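Local coordinates for protein aminoglycoside phosphotransferase (Alicyclobacillus acidocaldarius subsp. acidocaldarius, PDB 4PDY) that probably transfers a phosphoryl group to a small-molecule substrate, using a fold related to that of protein kinases, at residues R166-G171 and A311-A316; G171-R176 and S187-L192. All coordinates share one frame; numbering follows the deposited sequence. Where two conformers were deposited one is given.

Interaction 1. Residues R166-G171 and A311-A316; sequences RQMWLG and ARYHFA
The imidazole of H314 receives the selenium of M168 at its edge, in the ring plane, with SE 3.9 Å from CD2. The phenol of Y313 meets the same side chain: M168 CB approaches obliquely, 3.9 Å from CD2 of Y313, while the selenium sits at that ring's edge, 5.2 Å from the centroid. One face of the phenol is partly covered by CG of its own neighbour R312, offset toward the rim. Both contacts of the selenomethionine are thus Met-aromatic and edge-on, the selenium facing the rim of two rings that follow one another in sequence. With CG beside the backbone N (chi1 -69°) and chi2 extended, the M168 chain carries SE out to the two rings and bends only beyond it, at chi3. The contact joins the helices 154-173 and 303-315 in the helical part of this kinase-like phosphotransferase fold. Within 311-316, a wide pi-type turn lets A311 O accept from both F315 N and A316 N. The polar ends of the rings are held by acids outside the two segments: Y313 OH bonds to D182, and H314 NE2 to D164 on the same helix as M168, which would restrict both rings. H310 stacks on H314. M168, buried, also reaches W306 and A309 one to two turns earlier on helix 303-315.

Interaction 2. Residues G171-R176 and S187-L192; sequences GADRKR and SMRDEL
D173 closes helix 154-173 and R189 begins helix 189-203, yet the backbones stay well apart, the nearest CA atoms being those of D173 and S187 at 10.3 Å. The short side chain of D173 and the long one of R189 meet between the helices in one ionic contact: D173 OD2 lies 3.7 Å from R189 NH1, a long salt bridge. The carboxylate plane is turned 55° from the guanidinium plane and OD2 comes in obliquely, so the pair lacks the coplanar, two-pronged form of a close Asp-Arg bridge. D173 OD1 is a little farther from the same nitrogen, at 4.1 Å, and NH1 therefore faces the carboxylate as a whole. At this length and at the protein surface the attraction is probably modest. The R189 chain is extended at chi2 and bends at chi3 (-81°), crossing the D173 side chain at about a right angle. Its NE is hydrogen-bonded to L186 O, near the end of the preceding helix, and this bond helps to fix the turn of the guanidinium. R174, the first residue to leave helical geometry, folds its guanidinium over G171, whose CA lies 3.7 Å above the plane. Helix 180-187 comes between the two partners in sequence, with L186 touching D173, while L192 packs on L185 of that helix and on P305 of helix 303-315.

Both interactions draw on helix 154-173, share G171 and have centres about 10 Å apart; along the chain interaction 2 is nested inside the loop closed by interaction 1. W169, which follows M168 but points away from 311-316, packs on the second segment of interaction 2: its CD1 lies 3.4 Å from R189 CD, and its CZ3 3.7 Å from L192 CB. From helix 303-315, Y313 OH lies 3.7 Å from A172 CB. D182 of helix 180-187 serves both neighbourhoods, its OD1 hydrogen-bonded to Y313 OH and its OD2 salt-bridged to K175 NZ. Neither interaction includes a residue of the pocket that holds histidine in this crystal, formed by A56, W110, V111, G113, Q114, P115, L232 and I242.

Interaction 1. Residues R166-G171 and A311-A316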
ATOM      1  N   ARG A 166       8.026 -16.677 -15.824  0.50 15.20           N
ATOM      2  CA  ARG A 166       8.222 -17.719 -16.824  0.50 16.69           C
ATOM      3  C   ARG A 166       9.616 -18.349 -16.729  0.50 15.53           C
ATOM      4  O   ARG A 166       9.759 -19.568 -16.792  0.50 18.17           O
ATOM      5  CB  ARG A 166       7.995 -17.136 -18.215  0.50 19.50           C
ATOM      6  CG  ARG A 166       7.662 -18.160 -19.280  0.50 19.78           C
ATOM      7  CD  ARG A 166       7.382 -17.440 -20.588  0.50 22.16           C
ATOM      8  NE  ARG A 166       8.361 -16.389 -20.847  0.50 25.64           N
ATOM      9  CZ  ARG A 166       8.322 -15.578 -21.901  0.50 25.38           C
ATOM     10  NH1 ARG A 166       7.339 -15.695 -22.776  0.50 28.27           N
ATOM     11  NH2 ARG A 166       9.248 -14.645 -22.072  0.50 23.18           N
ATOM     12  N   GLN A 167      10.639 -17.515 -16.562  1.00 14.26           N
ATOM     13  CA  GLN A 167      11.999 -18.018 -16.393  1.00 14.61           C
ATOM     14  C   GLN A 167      12.141 -18.868 -15.145  1.00 14.12           C
ATOM     15  O   GLN A 167      12.790 -19.899 -15.183  1.00 14.92           O
ATOM     16  CB  GLN A 167      13.021 -16.883 -16.390  1.00 19.52           C
ATOM     17  CG  GLN A 167      13.284 -16.301 -17.770  1.00 26.77           C
ATOM     18  CD  GLN A 167      13.624 -17.362 -18.814  1.00 31.50           C
ATOM     19  OE1 GLN A 167      14.507 -18.203 -18.601  1.00 33.43           O
ATOM     20  NE2 GLN A 167      12.913 -17.330 -19.959  1.00 33.12           N
HETATM   21  N   MSE A 168      11.507 -18.446 -14.054  1.00 14.22           N
HETATM   22  CA  MSE A 168      11.583 -19.177 -12.785  1.00 14.36           C
HETATM   23  C   MSE A 168      10.965 -20.540 -12.900  1.00 13.88           C
HETATM   24  O   MSE A 168      11.560 -21.496 -12.460  1.00 14.88           O
HETATM   25  CB  MSE A 168      10.966 -18.377 -11.651  1.00 14.53           C
HETATM   26  CG  MSE A 168      11.899 -17.195 -11.408  1.00 13.58           C
HETATM   27 SE   MSE A 168      11.356 -16.220  -9.839  0.75 12.16          SE
HETATM   28  CE  MSE A 168       9.696 -15.401 -10.451  1.00 11.56           C
ATOM     29  N   TRP A 169       9.804 -20.696 -13.542  1.00 16.58           N
ATOM     30  CA  TRP A 169       9.277 -22.058 -13.613  1.00 17.33           C
ATOM     31  C   TRP A 169      10.013 -22.925 -14.643  1.00 17.28           C
ATOM     32  O   TRP A 169      10.091 -24.135 -14.476  1.00 16.54           O
ATOM     33  CB  TRP A 169       7.760 -22.142 -13.718  1.00 21.05           C
ATOM     34  CG  TRP A 169       7.160 -21.770 -14.995  1.00 22.22           C
ATOM     35  CD1 TRP A 169       7.475 -22.245 -16.248  1.00 28.69           C
ATOM     36  CD2 TRP A 169       6.073 -20.876 -15.171  1.00 21.24           C
ATOM     37  NE1 TRP A 169       6.652 -21.681 -17.187  1.00 29.37           N
ATOM     38  CE2 TRP A 169       5.781 -20.832 -16.560  1.00 23.84           C
ATOM     39  CE3 TRP A 169       5.304 -20.111 -14.296  1.00 22.57           C
ATOM     40  CZ2 TRP A 169       4.757 -20.053 -17.081  1.00 27.39           C
ATOM     41  CZ3 TRP A 169       4.276 -19.340 -14.823  1.00 24.92           C
ATOM     42  CH2 TRP A 169       4.024 -19.307 -16.200  1.00 27.60           C
ATOM     43  N   LEU A 170      10.598 -22.314 -15.670  1.00 17.47           N
ATOM     44  CA  LEU A 170      11.506 -23.053 -16.544  1.00 16.76           C
ATOM     45  C   LEU A 170      12.708 -23.573 -15.758  1.00 16.55           C
ATOM     46  O   LEU A 170      13.133 -24.723 -15.925  1.00 17.78           O
ATOM     47  CB  LEU A 170      11.975 -22.187 -17.712  1.00 21.73           C
ATOM     48  CG  LEU A 170      10.893 -21.790 -18.725  1.00 24.07           C
ATOM     49  CD1 LEU A 170      11.469 -20.788 -19.720  1.00 26.33           C
ATOM     50  CD2 LEU A 170      10.310 -23.003 -19.450  1.00 24.65           C
ATOM     51  N   GLY A 171      13.230 -22.736 -14.870  1.00 15.63           N
ATOM     52  CA  GLY A 171      14.336 -23.156 -14.017  1.00 16.29           C
ATOM     53  C   GLY A 171      13.926 -24.319 -13.129  1.00 15.41           C
ATOM     54  O   GLY A 171      14.689 -25.269 -12.941  1.00 18.08           O
ATOM     55  N   ALA A 311      11.411 -14.217  -4.588  1.00 11.07           N
ATOM     56  CA  ALA A 311      12.179 -14.326  -3.340  1.00 11.00           C
ATOM     57  C   ALA A 311      12.911 -15.661  -3.271  1.00 10.46           C
ATOM     58  O   ALA A 311      14.106 -15.723  -2.966  1.00 12.68           O
ATOM     59  CB  ALA A 311      11.271 -14.143  -2.137  1.00 13.53           C
ATOM     60  N   ARG A 312      12.203 -16.737  -3.586  1.00 10.52           N
ATOM     61  CA  ARG A 312      12.781 -18.071  -3.464  1.00 10.88           C
ATOM     62  C   ARG A 312      14.011 -18.276  -4.336  1.00 11.24           C
ATOM     63  O   ARG A 312      15.033 -18.776  -3.878  1.00 12.45           O
ATOM     64  CB  ARG A 312      11.785 -19.170  -3.774  1.00 11.04           C
ATOM     65  CG  ARG A 312      12.294 -20.564  -3.454  1.00 11.49           C
ATOM     66  CD  ARG A 312      11.173 -21.576  -3.473  1.00 11.44           C
ATOM     67  NE  ARG A 312      11.514 -22.867  -2.902  1.00 10.38           N
ATOM     68  CZ  ARG A 312      11.321 -23.209  -1.619  1.00 10.62           C
ATOM     69  NH1 ARG A 312      10.834 -22.337  -0.748  1.00 11.14           N
ATOM     70  NH2 ARG A 312      11.642 -24.433  -1.250  1.00 11.51           N
ATOM     71  N   TYR A 313      13.883 -17.910  -5.611  1.00 11.58           N
ATOM     72  CA  TYR A 313      14.873 -18.279  -6.599  1.00 10.83           C
ATOM     73  C   TYR A 313      15.936 -17.207  -6.825  1.00 12.58           C
ATOM     74  O   TYR A 313      17.045 -17.530  -7.247  1.00 15.95           O
ATOM     75  CB  TYR A 313      14.169 -18.618  -7.901  1.00 10.46           C
ATOM     76  CG  TYR A 313      13.231 -19.813  -7.805  1.00 11.01           C
ATOM     77  CD1 TYR A 313      13.693 -21.072  -7.450  1.00 11.12           C
ATOM     78  CD2 TYR A 313      11.889 -19.692  -8.135  1.00  9.73           C
ATOM     79  CE1 TYR A 313      12.830 -22.166  -7.388  1.00 10.01           C
ATOM     80  CE2 TYR A 313      11.036 -20.775  -8.088  1.00 10.01           C
ATOM     81  CZ  TYR A 313      11.498 -22.014  -7.728  1.00 10.83           C
ATOM     82  OH  TYR A 313      10.650 -23.083  -7.682  1.00 11.73           O
ATOM     83  N   HIS A 314      15.609 -15.939  -6.576  1.00 10.21           N
ATOM     84  CA  HIS A 314      16.605 -14.877  -6.667  1.00 12.31           C
ATOM     85  C   HIS A 314      17.342 -14.644  -5.357  1.00 13.32           C
ATOM     86  O   HIS A 314      18.496 -14.249  -5.365  1.00 13.77           O
ATOM     87  CB  HIS A 314      16.000 -13.556  -7.118  1.00 11.74           C
ATOM     88  CG  HIS A 314      15.555 -13.543  -8.545  1.00 11.60           C
ATOM     89  ND1 HIS A 314      16.294 -12.951  -9.550  1.00 13.16           N
ATOM     90  CD2 HIS A 314      14.424 -14.002  -9.118  1.00 12.28           C
ATOM     91  CE1 HIS A 314      15.643 -13.078 -10.690  1.00 12.70           C
ATOM     92  NE2 HIS A 314      14.512 -13.713 -10.458  1.00 12.46           N
ATOM     93  N   PHE A 315      16.642 -14.854  -4.243  1.00 13.75           N
ATOM     94  CA  PHE A 315      17.211 -14.582  -2.940  1.00 13.52           C
ATOM     95  C   PHE A 315      17.597 -15.906  -2.296  1.00 14.20           C
ATOM     96  O   PHE A 315      18.737 -16.345  -2.436  1.00 15.77           O
ATOM     97  CB  PHE A 315      16.279 -13.707  -2.084  1.00 14.72           C
ATOM     98  CG  PHE A 315      15.824 -12.432  -2.748  1.00 15.49           C
ATOM     99  CD1 PHE A 315      16.574 -11.820  -3.746  1.00 15.30           C
ATOM    100  CD2 PHE A 315      14.632 -11.836  -2.362  1.00 16.38           C
ATOM    101  CE1 PHE A 315      16.112 -10.668  -4.363  1.00 16.85           C
ATOM    102  CE2 PHE A 315      14.175 -10.669  -2.969  1.00 18.38           C
ATOM    103  CZ  PHE A 315      14.925 -10.089  -3.970  1.00 15.88           C
ATOM    104  N   ALA A 316      16.652 -16.567  -1.634  1.00 13.47           N
ATOM    105  CA  ALA A 316      16.900 -17.892  -1.044  1.00 12.49           C
ATOM    106  C   ALA A 316      15.571 -18.487  -0.627  1.00 11.43           C
ATOM    107  O   ALA A 316      14.594 -17.762  -0.375  1.00 13.06           O
ATOM    108  CB  ALA A 316      17.822 -17.843   0.172  1.00 14.89           C
TER

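Interaction 2. Residues G171-R176 and S187-L192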
ATOM      1  N   GLY A 171      13.230 -22.736 -14.870  1.00 15.63           N
ATOM      2  CA  GLY A 171      14.336 -23.156 -14.017  1.00 16.29           C
ATOM      3  C   GLY A 171      13.926 -24.319 -13.129  1.00 15.41           C
ATOM      4  O   GLY A 171      14.689 -25.269 -12.941  1.00 18.08           O
ATOM      5  N   ALA A 172      12.724 -24.244 -12.563  1.00 14.25           N
ATOM      6  CA  ALA A 172      12.266 -25.282 -11.646  1.00 14.67           C
ATOM      7  C   ALA A 172      12.054 -26.595 -12.399  1.00 14.79           C
ATOM      8  O   ALA A 172      12.316 -27.676 -11.883  1.00 15.97           O
ATOM      9  CB  ALA A 172      10.988 -24.862 -10.932  1.00 16.47           C
ATOM     10  N   ASP A 173      11.573 -26.497 -13.635  1.00 15.24           N
ATOM     11  CA  ASP A 173      11.238 -27.699 -14.375  1.00 15.79           C
ATOM     12  C   ASP A 173      12.480 -28.534 -14.672  1.00 14.69           C
ATOM     13  O   ASP A 173      12.407 -29.758 -14.719  1.00 15.40           O
ATOM     14  CB  ASP A 173      10.562 -27.310 -15.690  1.00 17.70           C
ATOM     15  CG  ASP A 173       9.805 -28.442 -16.319  1.00 22.07           C
ATOM     16  OD1 ASP A 173       9.326 -29.378 -15.652  1.00 23.04           O
ATOM     17  OD2 ASP A 173       9.688 -28.386 -17.539  1.00 27.42           O
ATOM     18  N   ARG A 174      13.615 -27.875 -14.869  1.00 16.24           N
ATOM     19  CA  ARG A 174      14.836 -28.585 -15.238  1.00 16.88           C
ATOM     20  C   ARG A 174      15.712 -28.984 -14.037  1.00 17.62           C
ATOM     21  O   ARG A 174      16.835 -29.426 -14.207  1.00 18.22           O
ATOM     22  CB  ARG A 174      15.636 -27.809 -16.288  1.00 21.22           C
ATOM     23  CG  ARG A 174      16.244 -26.520 -15.787  1.00 22.09           C
ATOM     24  CD  ARG A 174      16.958 -25.763 -16.893  1.00 27.97           C
ATOM     25  NE  ARG A 174      17.481 -24.513 -16.344  1.00 35.72           N
ATOM     26  CZ  ARG A 174      17.043 -23.285 -16.622  1.00 40.32           C
ATOM     27  NH1 ARG A 174      16.053 -23.076 -17.489  1.00 45.08           N
ATOM     28  NH2 ARG A 174      17.615 -22.247 -16.021  1.00 46.77           N
ATOM     29  N   LYS A 175      15.169 -28.875 -12.819  1.00 15.27           N
ATOM     30  CA  LYS A 175      15.852 -29.386 -11.629  1.00 17.17           C
ATOM     31  C   LYS A 175      15.768 -30.906 -11.545  1.00 16.87           C
ATOM     32  O   LYS A 175      14.704 -31.492 -11.728  1.00 19.52           O
ATOM     33  CB  LYS A 175      15.263 -28.796 -10.343  1.00 17.18           C
ATOM     34  CG  LYS A 175      15.517 -27.319 -10.166  1.00 17.60           C
ATOM     35  CD  LYS A 175      14.831 -26.764  -8.929  1.00 16.78           C
ATOM     36  CE  LYS A 175      15.482 -27.299  -7.667  1.00 17.57           C
ATOM     37  NZ  LYS A 175      15.001 -26.602  -6.452  1.00 16.85           N
ATOM     38  N   ARG A 176      16.886 -31.530 -11.176  1.00 19.46           N
ATOM     39  CA  ARG A 176      16.924 -32.979 -11.048  1.00 22.25           C
ATOM     40  C   ARG A 176      16.039 -33.437  -9.898  1.00 19.64           C
ATOM     41  O   ARG A 176      15.340 -34.447 -10.017  1.00 25.22           O
ATOM     42  CB  ARG A 176      18.357 -33.485 -10.831  1.00 27.33           C
ATOM     43  CG  ARG A 176      18.436 -34.992 -10.652  1.00 31.58           C
ATOM     44  CD  ARG A 176      19.859 -35.533 -10.733  1.00 33.72           C
ATOM     45  NE  ARG A 176      19.850 -36.999 -10.724  1.00 36.51           N
ATOM     46  CZ  ARG A 176      19.749 -37.751  -9.621  1.00 41.58           C
ATOM     47  NH1 ARG A 176      19.659 -37.178  -8.417  1.00 46.11           N
ATOM     48  NH2 ARG A 176      19.741 -39.084  -9.716  1.00 41.89           N
ATOM     49  N   SER A 187       2.807 -27.116 -11.164  1.00 13.36           N
ATOM     50  CA  SER A 187       1.434 -27.574 -11.321  1.00 14.81           C
ATOM     51  C   SER A 187       0.467 -26.467 -11.717  1.00 14.76           C
ATOM     52  O   SER A 187      -0.613 -26.764 -12.219  1.00 18.65           O
ATOM     53  CB  SER A 187       0.908 -28.242 -10.047  1.00 16.68           C
ATOM     54  OG  SER A 187       0.568 -27.290  -9.038  1.00 16.08           O
HETATM   55  N   MSE A 188       0.824 -25.209 -11.472  1.00 14.29           N
HETATM   56  CA  MSE A 188      -0.080 -24.096 -11.792  1.00 15.24           C
HETATM   57  C   MSE A 188       0.396 -23.240 -12.953  1.00 12.65           C
HETATM   58  O   MSE A 188      -0.152 -22.158 -13.166  1.00 12.47           O
HETATM   59  CB  MSE A 188      -0.403 -23.271 -10.545  1.00 18.98           C
HETATM   60  CG  MSE A 188       0.837 -22.601 -10.019  1.00 17.86           C
HETATM   61 SE   MSE A 188       0.421 -21.426  -8.486  0.75 17.47          SE
HETATM   62  CE  MSE A 188       0.539 -22.913  -7.333  1.00 12.89           C
ATOM     63  N   ARG A 189       1.360 -23.717 -13.741  1.00 14.90           N
ATOM     64  CA  ARG A 189       1.915 -22.898 -14.820  1.00 18.34           C
ATOM     65  C   ARG A 189       0.863 -22.405 -15.800  1.00 15.43           C
ATOM     66  O   ARG A 189       0.912 -21.266 -16.231  1.00 17.20           O
ATOM     67  CB  ARG A 189       2.943 -23.683 -15.622  1.00 23.42           C
ATOM     68  CG  ARG A 189       4.290 -23.810 -14.951  1.00 27.15           C
ATOM     69  CD  ARG A 189       5.173 -24.752 -15.765  1.00 30.09           C
ATOM     70  NE  ARG A 189       4.850 -26.147 -15.463  1.00 29.45           N
ATOM     71  CZ  ARG A 189       5.382 -27.202 -16.072  1.00 32.49           C
ATOM     72  NH1 ARG A 189       6.258 -27.051 -17.074  1.00 35.48           N
ATOM     73  NH2 ARG A 189       5.013 -28.422 -15.679  1.00 31.88           N
ATOM     74  N   ASP A 190      -0.074 -23.265 -16.176  1.00 17.10           N
ATOM     75  CA  ASP A 190      -1.018 -22.881 -17.213  1.00 17.87           C
ATOM     76  C   ASP A 190      -1.957 -21.785 -16.702  1.00 15.22           C
ATOM     77  O   ASP A 190      -2.215 -20.815 -17.439  1.00 16.70           O
ATOM     78  CB  ASP A 190      -1.760 -24.097 -17.777  1.00 23.33           C
ATOM     79  CG  ASP A 190      -0.848 -25.000 -18.631  1.00 28.54           C
ATOM     80  OD1 ASP A 190      -0.335 -24.549 -19.696  1.00 33.00           O
ATOM     81  OD2 ASP A 190      -0.648 -26.169 -18.241  1.00 33.19           O
ATOM     82  N   GLU A 191      -2.391 -21.863 -15.433  1.00 14.78           N
ATOM     83  CA  GLU A 191      -3.228 -20.793 -14.880  1.00 14.54           C
ATOM     84  C   GLU A 191      -2.443 -19.496 -14.709  1.00 12.57           C
ATOM     85  O   GLU A 191      -2.958 -18.406 -14.938  1.00 13.38           O
ATOM     86  CB  GLU A 191      -3.869 -21.175 -13.539  1.00 17.65           C
ATOM     87  CG  GLU A 191      -4.615 -20.011 -12.861  1.00 23.88           C
ATOM     88  CD  GLU A 191      -5.194 -20.344 -11.486  1.00 28.33           C
ATOM     89  OE1 GLU A 191      -4.642 -19.847 -10.438  1.00 23.75           O
ATOM     90  OE2 GLU A 191      -6.201 -21.100 -11.465  1.00 32.33           O
ATOM     91  N   LEU A 192      -1.218 -19.605 -14.225  1.00 12.20           N
ATOM     92  CA  LEU A 192      -0.400 -18.418 -14.040  1.00 14.34           C
ATOM     93  C   LEU A 192      -0.158 -17.716 -15.383  1.00 12.80           C
ATOM     94  O   LEU A 192      -0.256 -16.502 -15.485  1.00 12.06           O
ATOM     95  CB  LEU A 192       0.930 -18.806 -13.391  1.00 14.15           C
ATOM     96  CG  LEU A 192       0.890 -19.299 -11.943  1.00 15.16           C
ATOM     97  CD1 LEU A 192       2.297 -19.741 -11.574  1.00 16.93           C
ATOM     98  CD2 LEU A 192       0.425 -18.201 -11.014  1.00 15.88           C
TER